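Local atomic coordinates of ferulic acid esterase, AmCE1/Fae1A (Anaeromyces mucronatus, PDB entry 5CXX), a protein that probably hydrolyses feruloyl esters as a feruloyl esterase of the alpha/beta-hydrolase fold, and is captured here with ferulic acid bound. Residues A[5-10]-A[262-267]; A[178-183]-A[216-221]; A[184-189]-A[200-205]. All blocks are in the same frame, centred on the assembly; numbering follows the deposited sequence.

Contact 1: A[5-10]-A[262-267]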
ATOM      1  N   GLN A   5       7.826  -8.768  16.304  1.00 52.26           N
ATOM      2  CA  GLN A   5       8.689  -7.762  16.965  1.00 47.73           C
ATOM      3  C   GLN A   5       8.824  -6.472  16.120  1.00 36.07           C
ATOM      4  O   GLN A   5       9.651  -6.399  15.246  1.00 43.75           O
ATOM      5  CB  GLN A   5      10.085  -8.312  17.256  1.00 59.42           C
ATOM      6  CG  GLN A   5      10.156  -9.810  17.476  1.00 69.01           C
ATOM      7  CD  GLN A   5      10.663 -10.548  16.241  1.00 74.75           C
ATOM      8  OE1 GLN A   5      10.211 -10.303  15.114  1.00 74.63           O
ATOM      9  NE2 GLN A   5      11.596 -11.477  16.456  1.00 78.21           N
ATOM     10  N   ILE A   6       7.968  -5.495  16.394  1.00 29.67           N
ATOM     11  CA  ILE A   6       7.926  -4.296  15.577  1.00 24.12           C
ATOM     12  C   ILE A   6       9.166  -3.459  15.856  1.00 23.56           C
ATOM     13  O   ILE A   6       9.522  -3.263  17.046  1.00 27.46           O
ATOM     14  CB  ILE A   6       6.624  -3.515  15.908  1.00 25.18           C
ATOM     15  CG1 ILE A   6       5.403  -4.402  15.606  1.00 31.24           C
ATOM     16  CG2 ILE A   6       6.595  -2.178  15.202  1.00 25.82           C
ATOM     17  CD1 ILE A   6       5.294  -4.712  14.098  1.00 32.68           C
ATOM     18  N   SER A   7       9.791  -2.968  14.781  1.00 23.93           N
ATOM     19  CA  SER A   7      10.935  -2.094  14.958  0.58 26.61           C
ATOM     20  C   SER A   7      10.621  -0.743  14.354  1.00 25.48           C
ATOM     21  O   SER A   7       9.897  -0.640  13.379  1.00 28.16           O
ATOM     22  CB  SER A   7      12.172  -2.629  14.290  0.58 30.15           C
ATOM     23  OG  SER A   7      11.871  -2.781  12.944  0.58 28.48           O
ATOM     24  N   ASN A   8      11.158   0.288  14.978  1.00 22.52           N
ATOM     25  CA  ASN A   8      10.771   1.625  14.517  1.00 22.45           C
ATOM     26  C   ASN A   8      11.649   2.158  13.407  1.00 26.69           C
ATOM     27  O   ASN A   8      11.454   3.277  12.997  1.00 24.56           O
ATOM     28  CB  ASN A   8      10.720   2.622  15.667  1.00 23.04           C
ATOM     29  CG  ASN A   8      12.017   2.807  16.369  1.00 25.20           C
ATOM     30  OD1 ASN A   8      13.059   2.304  15.935  1.00 27.59           O
ATOM     31  ND2 ASN A   8      11.982   3.577  17.461  1.00 25.82           N
ATOM     32  N   THR A   9      12.575   1.346  12.934  1.00 23.94           N
ATOM     33  CA  THR A   9      13.329   1.678  11.717  0.64 23.65           C
ATOM     34  C   THR A   9      13.607   0.421  10.910  1.00 24.00           C
ATOM     35  O   THR A   9      13.506  -0.707  11.406  1.00 26.26           O
ATOM     36  CB  THR A   9      14.691   2.342  12.015  0.64 25.53           C
ATOM     37  OG1 THR A   9      15.553   1.359  12.598  0.64 27.56           O
ATOM     38  CG2 THR A   9      14.522   3.593  12.943  0.64 25.69           C
ATOM     39  N   CYS A  10      13.948   0.622   9.621  1.00 22.56           N
ATOM     40  CA  CYS A  10      14.366  -0.490   8.799  1.00 23.47           C
ATOM     41  C   CYS A  10      15.912  -0.508   8.796  1.00 25.43           C
ATOM     42  O   CYS A  10      16.524   0.459   8.360  1.00 25.39           O
ATOM     43  CB  CYS A  10      13.848  -0.289   7.357  1.00 22.91           C
ATOM     44  SG  CYS A  10      14.391  -1.690   6.267  1.00 23.12           S
ATOM     45  N   PHE A 262       7.319  -0.720   5.353  1.00 17.28           N
ATOM     46  CA  PHE A 262       7.319  -1.900   4.482  1.00 16.73           C
ATOM     47  C   PHE A 262       8.067  -3.078   5.089  1.00 17.75           C
ATOM     48  O   PHE A 262       7.668  -4.261   4.978  1.00 19.54           O
ATOM     49  CB  PHE A 262       7.951  -1.508   3.144  1.00 17.72           C
ATOM     50  CG  PHE A 262       7.628  -2.448   2.006  1.00 16.85           C
ATOM     51  CD1 PHE A 262       6.291  -2.770   1.682  1.00 17.47           C
ATOM     52  CD2 PHE A 262       8.667  -2.920   1.186  1.00 16.80           C
ATOM     53  CE1 PHE A 262       5.996  -3.618   0.593  1.00 16.31           C
ATOM     54  CE2 PHE A 262       8.374  -3.750   0.098  1.00 16.48           C
ATOM     55  CZ  PHE A 262       7.056  -4.082  -0.203  1.00 16.49           C
ATOM     56  N   TYR A 263       9.189  -2.781   5.760  1.00 17.89           N
ATOM     57  CA  TYR A 263       9.961  -3.818   6.462  1.00 20.78           C
ATOM     58  C   TYR A 263       9.119  -4.539   7.516  1.00 19.09           C
ATOM     59  O   TYR A 263       9.106  -5.788   7.564  1.00 19.87           O
ATOM     60  CB  TYR A 263      11.177  -3.141   7.124  1.00 19.68           C
ATOM     61  CG  TYR A 263      12.001  -4.014   8.054  1.00 21.02           C
ATOM     62  CD1 TYR A 263      12.758  -5.081   7.565  1.00 21.56           C
ATOM     63  CD2 TYR A 263      12.042  -3.740   9.441  1.00 22.21           C
ATOM     64  CE1 TYR A 263      13.555  -5.853   8.389  1.00 23.46           C
ATOM     65  CE2 TYR A 263      12.856  -4.522  10.287  1.00 23.97           C
ATOM     66  CZ  TYR A 263      13.597  -5.573   9.746  1.00 26.63           C
ATOM     67  OH  TYR A 263      14.402  -6.321  10.582  1.00 29.35           O
ATOM     68  N   ASN A 264       8.424  -3.783   8.387  1.00 18.81           N
ATOM     69  CA  ASN A 264       7.566  -4.488   9.343  1.00 18.65           C
ATOM     70  C   ASN A 264       6.380  -5.182   8.676  1.00 18.27           C
ATOM     71  O   ASN A 264       6.011  -6.314   9.057  1.00 21.43           O
ATOM     72  CB  ASN A 264       7.091  -3.467  10.388  1.00 20.95           C
ATOM     73  CG  ASN A 264       8.162  -3.136  11.396  1.00 21.89           C
ATOM     74  OD1 ASN A 264       8.385  -3.916  12.333  1.00 22.31           O
ATOM     75  ND2 ASN A 264       8.819  -1.992  11.224  1.00 21.72           N
ATOM     76  N   PHE A 265       5.790  -4.543   7.670  1.00 18.85           N
ATOM     77  CA  PHE A 265       4.638  -5.133   7.032  1.00 18.71           C
ATOM     78  C   PHE A 265       4.928  -6.478   6.370  1.00 18.49           C
ATOM     79  O   PHE A 265       4.178  -7.445   6.500  1.00 20.58           O
ATOM     80  CB  PHE A 265       4.089  -4.120   6.024  1.00 19.04           C
ATOM     81  CG  PHE A 265       2.798  -4.541   5.320  1.00 17.15           C
ATOM     82  CD1 PHE A 265       1.609  -4.733   6.059  1.00 18.25           C
ATOM     83  CD2 PHE A 265       2.795  -4.715   3.948  1.00 17.77           C
ATOM     84  CE1 PHE A 265       0.407  -5.067   5.373  1.00 18.04           C
ATOM     85  CE2 PHE A 265       1.629  -5.093   3.270  1.00 18.17           C
ATOM     86  CZ  PHE A 265       0.444  -5.250   3.973  1.00 19.34           C
ATOM     87  N   ILE A 266       6.033  -6.536   5.614  1.00 19.36           N
ATOM     88  CA  ILE A 266       6.317  -7.747   4.822  1.00 18.23           C
ATOM     89  C   ILE A 266       6.723  -8.918   5.721  1.00 22.24           C
ATOM     90  O   ILE A 266       6.624 -10.081   5.349  1.00 24.17           O
ATOM     91  CB  ILE A 266       7.403  -7.413   3.754  1.00 19.61           C
ATOM     92  CG1 ILE A 266       6.800  -6.451   2.722  1.00 19.78           C
ATOM     93  CG2 ILE A 266       7.931  -8.711   3.046  1.00 21.84           C
ATOM     94  CD1 ILE A 266       5.671  -7.021   1.830  1.00 19.04           C
ATOM     95  N   GLN A 267       7.161  -8.599   6.945  1.00 20.26           N
ATOM     96  CA  GLN A 267       7.381  -9.661   7.910  1.00 22.60           C
ATOM     97  C   GLN A 267       6.086 -10.335   8.365  1.00 24.12           C
ATOM     98  O   GLN A 267       6.139 -11.426   8.964  1.00 25.25           O
ATOM     99  CB  GLN A 267       8.087  -9.108   9.145  1.00 21.93           C
ATOM    100  CG  GLN A 267       9.561  -8.884   8.913  1.00 23.98           C
ATOM    101  CD  GLN A 267      10.210  -8.299  10.128  1.00 26.06           C
ATOM    102  OE1 GLN A 267      10.449  -9.002  11.129  1.00 27.60           O
ATOM    103  NE2 GLN A 267      10.451  -7.002  10.102  1.00 24.12           N
TER
HETATM  104  O   HOH W   1      10.842  -5.713  12.782  1.00 29.43           O
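Asn264 pairs its carboxamide with both backbone polar groups of Ser7. Its OD1 accepts from Ser7 N at 3.0 Å, nearly straight at 163°, while ND2 donates to Ser7 O at 2.8 Å, in the carbonyl plane and on a lone pair. Four bonds grip the amide, two on OD1 (Ser7 N and a water) and two on ND2 (Ser7 O and Ala260 O of the same helix), and these hold its rotation. Ile6 crosses this side chain obliquely, its CD1 3.6 Å from OD1.

Beside the amide, the Tyr263 ring meets Ser7 OG, in the conformer described, at its edge, 3.3 Å from CE2. Cys10 SG approaches the same ring obliquely, 4.4 Å from the centroid, in a sulfur-aromatic contact, while NE2 of Gln267 sits over one face and donates to Tyr263 O. The phenol hydroxyl itself bonds to Arg90. One water joins Gln5 O, Asn264 OD1 and Gln267 NE2. The N and O of Ser7, in a segment with no regular structure, are thus both bonded by one helix side chain, which docks residues 5-10 on helix 255-266 through directional polar bonds as well as apolar contact.

Contact 2: A[178-183]-A[216-221]. With FER (3-(4-hydroxy-3-methoxyphenyl)-2-propenoic acid), chain D.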
ATOM      1  N   ALA A 178      -0.232   0.895   5.814  1.00 15.64           N
ATOM      2  CA  ALA A 178      -0.436   2.303   5.524  1.00 15.74           C
ATOM      3  C   ALA A 178       0.764   3.079   6.038  1.00 16.67           C
ATOM      4  O   ALA A 178       0.897   3.246   7.276  1.00 17.00           O
ATOM      5  CB  ALA A 178      -1.745   2.835   6.195  1.00 17.97           C
ATOM      6  N   PHE A 179       1.631   3.562   5.141  1.00 16.92           N
ATOM      7  CA  PHE A 179       2.838   4.274   5.572  1.00 16.35           C
ATOM      8  C   PHE A 179       2.598   5.752   5.383  1.00 16.57           C
ATOM      9  O   PHE A 179       2.492   6.231   4.245  1.00 17.24           O
ATOM     10  CB  PHE A 179       4.077   3.771   4.769  1.00 17.24           C
ATOM     11  CG  PHE A 179       4.094   2.252   4.577  1.00 15.73           C
ATOM     12  CD1 PHE A 179       3.654   1.392   5.587  1.00 16.41           C
ATOM     13  CD2 PHE A 179       4.491   1.707   3.324  1.00 17.04           C
ATOM     14  CE1 PHE A 179       3.588   0.032   5.389  1.00 16.53           C
ATOM     15  CE2 PHE A 179       4.465   0.318   3.132  1.00 18.20           C
ATOM     16  CZ  PHE A 179       4.003  -0.537   4.158  1.00 16.58           C
ATOM     17  N   ALA A 180       2.418   6.442   6.513  1.00 16.65           N
ATOM     18  CA  ALA A 180       2.138   7.892   6.556  1.00 16.50           C
ATOM     19  C   ALA A 180       0.887   8.254   5.764  1.00 17.20           C
ATOM     20  O   ALA A 180       0.944   9.136   4.891  1.00 18.21           O
ATOM     21  CB  ALA A 180       3.349   8.724   6.069  1.00 19.03           C
ATOM     22  N   PRO A 181      -0.260   7.658   6.090  1.00 17.00           N
ATOM     23  CA  PRO A 181      -1.485   7.954   5.327  1.00 17.56           C
ATOM     24  C   PRO A 181      -1.968   9.419   5.414  1.00 20.93           C
ATOM     25  O   PRO A 181      -1.878  10.105   6.428  1.00 19.88           O
ATOM     26  CB  PRO A 181      -2.533   7.002   5.972  1.00 16.68           C
ATOM     27  CG  PRO A 181      -2.049   6.801   7.424  1.00 17.93           C
ATOM     28  CD  PRO A 181      -0.510   6.653   7.161  1.00 18.79           C
ATOM     29  N   ALA A 182      -2.461   9.879   4.261  1.00 17.54           N
ATOM     30  CA  ALA A 182      -2.939  11.241   4.077  1.00 17.49           C
ATOM     31  C   ALA A 182      -4.264  11.507   4.812  1.00 17.11           C
ATOM     32  O   ALA A 182      -5.043  10.556   5.045  1.00 18.89           O
ATOM     33  CB  ALA A 182      -3.101  11.474   2.523  1.00 17.18           C
ATOM     34  N   PRO A 183      -4.567  12.780   5.063  1.00 19.03           N
ATOM     35  CA  PRO A 183      -5.878  13.138   5.635  1.00 19.36           C
ATOM     36  C   PRO A 183      -7.022  12.802   4.711  1.00 19.76           C
ATOM     37  O   PRO A 183      -6.855  12.694   3.481  1.00 19.45           O
ATOM     38  CB  PRO A 183      -5.815  14.655   5.814  1.00 21.43           C
ATOM     39  CG  PRO A 183      -4.692  15.127   4.828  1.00 20.73           C
ATOM     40  CD  PRO A 183      -3.715  13.974   4.809  1.00 18.18           C
ATOM     41  N   ILE A 216      -0.038   0.594  10.514  1.00 18.15           N
ATOM     42  CA  ILE A 216       0.056   2.004  10.168  1.00 17.28           C
ATOM     43  C   ILE A 216       1.333   2.545  10.802  1.00 18.41           C
ATOM     44  O   ILE A 216       1.619   2.252  11.984  1.00 18.18           O
ATOM     45  CB  ILE A 216      -1.120   2.817  10.741  1.00 19.16           C
ATOM     46  CG1 ILE A 216      -2.436   2.291  10.241  1.00 21.14           C
ATOM     47  CG2 ILE A 216      -0.952   4.308  10.350  1.00 18.71           C
ATOM     48  CD1 ILE A 216      -3.648   3.040  10.915  1.00 22.10           C
ATOM     49  N   ASP A 217       2.125   3.318  10.018  1.00 18.47           N
ATOM     50  CA  ASP A 217       3.236   4.057  10.639  1.00 18.64           C
ATOM     51  C   ASP A 217       3.291   5.472  10.139  1.00 18.46           C
ATOM     52  O   ASP A 217       2.509   5.881   9.240  1.00 18.07           O
ATOM     53  CB  ASP A 217       4.636   3.339  10.487  1.00 18.00           C
ATOM     54  CG  ASP A 217       5.377   3.645   9.143  1.00 20.28           C
ATOM     55  OD1 ASP A 217       4.717   3.874   8.138  1.00 20.88           O
ATOM     56  OD2 ASP A 217       6.641   3.653   9.150  1.00 18.24           O
ATOM     57  N   CYS A 218       4.175   6.230  10.763  1.00 18.22           N
ATOM     58  CA  CYS A 218       4.420   7.614  10.338  1.00 18.11           C
ATOM     59  C   CYS A 218       5.665   8.128  11.022  1.00 18.15           C
ATOM     60  O   CYS A 218       5.927   7.748  12.172  1.00 19.42           O
ATOM     61  CB  CYS A 218       3.221   8.534  10.709  1.00 18.90           C
ATOM     62  SG  CYS A 218       3.285  10.179   9.896  1.00 20.41           S
ATOM     63  N   GLY A 219       6.446   9.000  10.357  1.00 19.78           N
ATOM     64  CA  GLY A 219       7.476   9.749  11.044  1.00 19.99           C
ATOM     65  C   GLY A 219       6.874  10.609  12.169  1.00 23.58           C
ATOM     66  O   GLY A 219       5.723  11.053  12.105  1.00 22.30           O
ATOM     67  N   THR A 220       7.679  10.931  13.166  1.00 21.05           N
ATOM     68  CA  THR A 220       7.200  11.833  14.245  1.00 21.47           C
ATOM     69  C   THR A 220       7.151  13.292  13.725  1.00 25.54           C
ATOM     70  O   THR A 220       6.508  14.137  14.328  1.00 27.68           O
ATOM     71  CB  THR A 220       8.099  11.811  15.470  1.00 24.50           C
ATOM     72  OG1 THR A 220       9.435  12.045  15.041  1.00 24.15           O
ATOM     73  CG2 THR A 220       8.017  10.408  16.160  1.00 25.43           C
ATOM     74  N   ASN A 221       7.785  13.559  12.576  1.00 23.77           N
ATOM     75  CA  ASN A 221       7.946  14.944  12.112  1.00 23.37           C
ATOM     76  C   ASN A 221       7.566  15.040  10.646  1.00 21.91           C
ATOM     77  O   ASN A 221       8.297  15.638   9.846  1.00 25.18           O
ATOM     78  CB  ASN A 221       9.374  15.421  12.299  1.00 29.92           C
ATOM     79  CG  ASN A 221       9.747  15.514  13.781  1.00 38.75           C
ATOM     80  OD1 ASN A 221      10.015  14.501  14.441  1.00 38.27           O
ATOM     81  ND2 ASN A 221       9.679  16.728  14.330  1.00 42.49           N
TER
HETATM   82  C4  FER D 301      -3.656  16.656   1.914  1.00 19.73           C
HETATM   83  C5  FER D 301      -2.253  16.728   2.153  1.00 21.99           C
HETATM   84  C6  FER D 301      -1.430  15.776   1.627  1.00 21.00           C
HETATM   85  C3  FER D 301      -4.163  15.548   1.209  1.00 18.96           C
HETATM   86  C2  FER D 301      -3.351  14.598   0.651  1.00 18.19           C
HETATM   87  C1  FER D 301      -1.989  14.692   0.872  1.00 19.78           C
HETATM   88  C10 FER D 301      -6.010  14.342   0.559  1.00 21.00           C
HETATM   89  C7  FER D 301      -1.108  13.666   0.244  1.00 20.56           C
HETATM   90  C8  FER D 301       0.220  13.796   0.082  1.00 18.94           C
HETATM   91  C9  FER D 301       0.985  12.652  -0.580  1.00 21.10           C
HETATM   92  O1  FER D 301       0.415  11.598  -1.006  1.00 19.87           O
HETATM   93  O2  FER D 301       2.228  12.787  -0.735  1.00 24.99           O
HETATM   94  O4  FER D 301      -4.572  17.544   2.389  1.00 22.54           O
HETATM   95  O3  FER D 301      -5.520  15.573   1.080  1.00 20.39           O
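Asp217 N donates to Ala178 O at 3.0 Å, and Ala180 N donates to Asp217 O at 2.8 Å; both bonds tie Asp217 to the one parallel neighbour, the second to the residue just after its strand. Ala178 O also receives a CA-H...O contact from Ile216.

On one face of the sheet Ala178 CB packs on Ile216 CG1. Phe179 and Asp217 share the other face. There the carboxylate plane is perpendicular to the ring. The first torsion of Asp217 sets CG between the backbone N and the carbonyl carbon (chi1 85°), and OD1 beyond it comes within 3.4 Å of Phe179 CB, buried with no polar partner in the model.

Past the strand end, Pro181 sets its ring at about a right angle to the Ile216 side chain, CD 4.0 Å from CG2. Ala180 CB lies 4.1 Å from Cys218 SG and touches Asp222 and His253, which with Ser156 are arranged as a probable Ser-His-Asp triad, as expected of an alpha/beta-hydrolase. Helix 157-168 covers Ala178 and Pro181. The chain then reaches the ferulic acid: Ala182 CB is 3.7 Å from C2, and Pro183 CG is 3.4 Å from O4. An alanine at Pro183 would probably leave a gap beside the ligand's phenolic end, because CG and CD, which lie against O4, C4 and C3, would be gone. Tyr232 and Arg160 hold the carbonyls of Ala182 and Pro183 respectively.

The backbone pairing thus carries on one residue past strand 175-179, and the following turn brings apolar carbons to the ligand's aromatic ring. Burial of OD1 without a partner would probably disfavour the charged form of Asp217.

Contact 3: A[184-189]-A[200-205]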
ATOM      1  N   GLY A 184      -8.209  12.671   5.313  1.00 18.89           N
ATOM      2  CA  GLY A 184      -9.463  12.639   4.581  1.00 19.35           C
ATOM      3  C   GLY A 184     -10.136  11.287   4.431  1.00 20.37           C
ATOM      4  O   GLY A 184     -11.208  11.208   3.760  1.00 21.28           O
ATOM      5  N   ILE A 185      -9.579  10.233   5.032  1.00 18.07           N
ATOM      6  CA  ILE A 185     -10.384   8.992   5.052  1.00 20.05           C
ATOM      7  C   ILE A 185     -11.696   9.341   5.776  1.00 21.10           C
ATOM      8  O   ILE A 185     -12.793   8.966   5.349  1.00 20.57           O
ATOM      9  CB  ILE A 185      -9.707   7.846   5.798  1.00 18.41           C
ATOM     10  CG1 ILE A 185      -8.447   7.458   5.012  1.00 18.03           C
ATOM     11  CG2 ILE A 185     -10.676   6.621   5.922  1.00 21.95           C
ATOM     12  CD1 ILE A 185      -7.620   6.439   5.804  1.00 19.30           C
ATOM     13  N   THR A 186     -11.534  10.029   6.901  1.00 19.94           N
ATOM     14  CA  THR A 186     -12.652  10.479   7.750  1.00 18.80           C
ATOM     15  C   THR A 186     -12.588  12.037   7.766  1.00 20.34           C
ATOM     16  O   THR A 186     -11.638  12.627   7.211  1.00 22.15           O
ATOM     17  CB  THR A 186     -12.488   9.900   9.163  1.00 21.90           C
ATOM     18  OG1 THR A 186     -11.135  10.119   9.549  1.00 23.02           O
ATOM     19  CG2 THR A 186     -12.740   8.356   9.155  1.00 21.87           C
ATOM     20  N   PRO A 187     -13.580  12.721   8.320  1.00 22.19           N
ATOM     21  CA  PRO A 187     -13.559  14.187   8.221  1.00 23.54           C
ATOM     22  C   PRO A 187     -12.358  14.797   8.904  1.00 23.89           C
ATOM     23  O   PRO A 187     -11.927  14.372  10.004  1.00 25.87           O
ATOM     24  CB  PRO A 187     -14.850  14.610   8.930  1.00 23.83           C
ATOM     25  CG  PRO A 187     -15.783  13.405   8.790  1.00 26.15           C
ATOM     26  CD  PRO A 187     -14.827  12.246   8.961  1.00 23.57           C
ATOM     27  N   GLY A 188     -11.868  15.885   8.301  1.00 24.25           N
ATOM     28  CA  GLY A 188     -10.695  16.539   8.891  1.00 26.83           C
ATOM     29  C   GLY A 188     -10.418  17.860   8.195  1.00 28.19           C
ATOM     30  O   GLY A 188     -11.162  18.256   7.317  1.00 30.52           O
ATOM     31  N   GLU A 189      -9.401  18.579   8.668  1.00 25.00           N
ATOM     32  CA  GLU A 189      -9.080  19.905   8.115  1.00 24.10           C
ATOM     33  C   GLU A 189      -7.561  20.043   8.123  1.00 25.62           C
ATOM     34  O   GLU A 189      -6.923  19.643   9.084  1.00 25.84           O
ATOM     35  CB  GLU A 189      -9.733  21.053   8.949  1.00 30.37           C
ATOM     36  CG  GLU A 189      -9.235  22.398   8.515  1.00 40.76           C
ATOM     37  CD  GLU A 189     -10.228  23.157   7.662  1.00 59.63           C
ATOM     38  OE1 GLU A 189     -11.357  22.642   7.479  1.00 64.19           O
ATOM     39  OE2 GLU A 189      -9.890  24.287   7.215  1.00 66.61           O
ATOM     40  N   ILE A 200     -15.780   8.492   4.678  1.00 21.54           N
ATOM     41  CA  ILE A 200     -16.685   7.803   5.580  1.00 20.07           C
ATOM     42  C   ILE A 200     -16.679   8.582   6.894  1.00 23.26           C
ATOM     43  O   ILE A 200     -15.757   9.370   7.128  1.00 22.42           O
ATOM     44  CB  ILE A 200     -16.269   6.335   5.834  1.00 22.15           C
ATOM     45  CG1 ILE A 200     -14.817   6.261   6.277  1.00 23.02           C
ATOM     46  CG2 ILE A 200     -16.517   5.543   4.497  1.00 25.32           C
ATOM     47  CD1 ILE A 200     -14.303   4.826   6.609  1.00 22.03           C
ATOM     48  N   SER A 201     -17.638   8.315   7.776  1.00 21.66           N
ATOM     49  CA  SER A 201     -17.542   8.864   9.114  1.00 24.06           C
ATOM     50  C   SER A 201     -16.511   8.075   9.959  1.00 22.76           C
ATOM     51  O   SER A 201     -16.140   6.951   9.636  1.00 21.79           O
ATOM     52  CB  SER A 201     -18.894   8.810   9.805  1.00 25.63           C
ATOM     53  OG  SER A 201     -19.237   7.438  10.066  1.00 27.61           O
ATOM     54  N   GLU A 202     -16.106   8.634  11.092  1.00 22.76           N
ATOM     55  CA  GLU A 202     -15.225   7.896  11.978  1.00 21.40           C
ATOM     56  C   GLU A 202     -15.840   6.555  12.441  1.00 24.47           C
ATOM     57  O   GLU A 202     -15.175   5.545  12.432  1.00 22.98           O
ATOM     58  CB  GLU A 202     -14.890   8.800  13.179  1.00 24.79           C
ATOM     59  CG  GLU A 202     -14.010   9.989  12.726  1.00 24.90           C
ATOM     60  CD  GLU A 202     -13.543  10.865  13.878  1.00 31.07           C
ATOM     61  OE1 GLU A 202     -14.096  10.722  15.002  1.00 31.41           O
ATOM     62  OE2 GLU A 202     -12.658  11.731  13.668  1.00 28.25           O
ATOM     63  N   ASP A 203     -17.122   6.562  12.828  1.00 24.26           N
ATOM     64  CA  ASP A 203     -17.761   5.308  13.294  1.00 25.54           C
ATOM     65  C   ASP A 203     -17.821   4.258  12.208  1.00 24.04           C
ATOM     66  O   ASP A 203     -17.905   3.055  12.516  1.00 27.88           O
ATOM     67  CB  ASP A 203     -19.175   5.592  13.836  1.00 27.95           C
ATOM     68  CG  ASP A 203     -19.138   6.114  15.230  1.00 30.09           C
ATOM     69  OD1 ASP A 203     -18.112   5.963  15.936  1.00 28.25           O
ATOM     70  OD2 ASP A 203     -20.152   6.694  15.649  1.00 35.06           O
ATOM     71  N   GLU A 204     -17.767   4.686  10.945  1.00 20.84           N
ATOM     72  CA  GLU A 204     -17.805   3.764   9.805  1.00 21.06           C
ATOM     73  C   GLU A 204     -16.436   3.212   9.461  1.00 23.12           C
ATOM     74  O   GLU A 204     -16.343   2.336   8.574  1.00 24.28           O
ATOM     75  CB  GLU A 204     -18.381   4.458   8.575  1.00 21.58           C
ATOM     76  CG  GLU A 204     -19.893   4.631   8.715  1.00 23.07           C
ATOM     77  CD  GLU A 204     -20.475   5.747   7.814  1.00 24.81           C
ATOM     78  OE1 GLU A 204     -19.741   6.338   6.979  1.00 24.95           O
ATOM     79  OE2 GLU A 204     -21.667   6.016   8.000  1.00 27.04           O
ATOM     80  N   PHE A 205     -15.377   3.699  10.127  1.00 21.97           N
ATOM     81  CA  PHE A 205     -13.999   3.275   9.753  1.00 21.88           C
ATOM     82  C   PHE A 205     -13.724   1.967  10.512  1.00 20.37           C
ATOM     83  O   PHE A 205     -13.118   1.956  11.603  1.00 22.81           O
ATOM     84  CB  PHE A 205     -13.015   4.380  10.103  1.00 19.84           C
ATOM     85  CG  PHE A 205     -11.620   4.176   9.560  1.00 20.27           C
ATOM     86  CD1 PHE A 205     -11.315   3.157   8.672  1.00 19.67           C
ATOM     87  CD2 PHE A 205     -10.645   5.077   9.936  1.00 21.85           C
ATOM     88  CE1 PHE A 205      -9.987   3.054   8.172  1.00 21.31           C
ATOM     89  CE2 PHE A 205      -9.328   4.987   9.438  1.00 23.36           C
ATOM     90  CZ  PHE A 205      -9.013   3.937   8.568  1.00 20.50           C
TER
HETATM   91  O   HOH W   2     -11.339  12.139  11.314  1.00 22.27           O
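A water molecule gripped by three groups links Thr186, Pro187 and Glu202: it accepts from Thr186 OG1 and donates to Pro187 O and Glu202 OE2, each at 2.7 Å. OG1 sits between the backbone N and the carbonyl carbon (chi1 47°), which leaves CG2 beside the backbone N, pointed at the other segment. This methyl packs 3.7 Å from Ser201 O and 4.0 Å from Phe205 CD2, while CB of Thr186 rests on Glu202 CG. The extended Glu202 side chain carries its carboxylate past Thr186 to the water, and OE2 also bonds a glycerol, probably from the crystallisation liquor.

Deeper in, Ile200 N donates to Ile185 O at 3.1 Å. Thr186 CA adds a CA-H...O contact to Ile200 O, and Pro187 CD lies 3.5 Å from that same oxygen. The side chains of Ile185 and Ile200 run side by side, pointing the same way, with CG2 of Ile185 against CD1 of Ile200. That CG2 is also centred over one face of the Phe205 ring in a CH-pi contact, 4.1 Å from the centroid and 9° off the normal, and Ile185 CD1 touches CZ.

Tyr167 meets the Phe205 ring edge-to-face, and helices 157-168 and 228-238 cover the apolar side. Ser201 OG accepts from Glu204 N in an ST motif, and Ser201 N bonds back to Glu204 OE1. Apolar carbons inside and a water-bridged carboxylate outside thus close the base of the hairpin 188-196, whose His196 hydrogen-bonds the ferulic acid.

Overall arrangement
From the N terminus, the loop 5-10 meets helix 255-266 in contact 1, closing a loop of some 250 residues that encloses the other two contacts and brings residues near the two ends of the chain together. Well inside it, contact 2 joins strand 175-179 to its parallel neighbour 213-219 in the central sheet. The chain leaving that strand passes the ferulic acid and runs straight into contact 3, which is nested within contact 2 and closes the neck of the hairpin 188-196. Contacts 1 and 2 touch through Phe179 against Phe262 and Phe265, so helix and sheet meet there; contacts 1 and 3 stay about 13 Å apart at their nearest atoms.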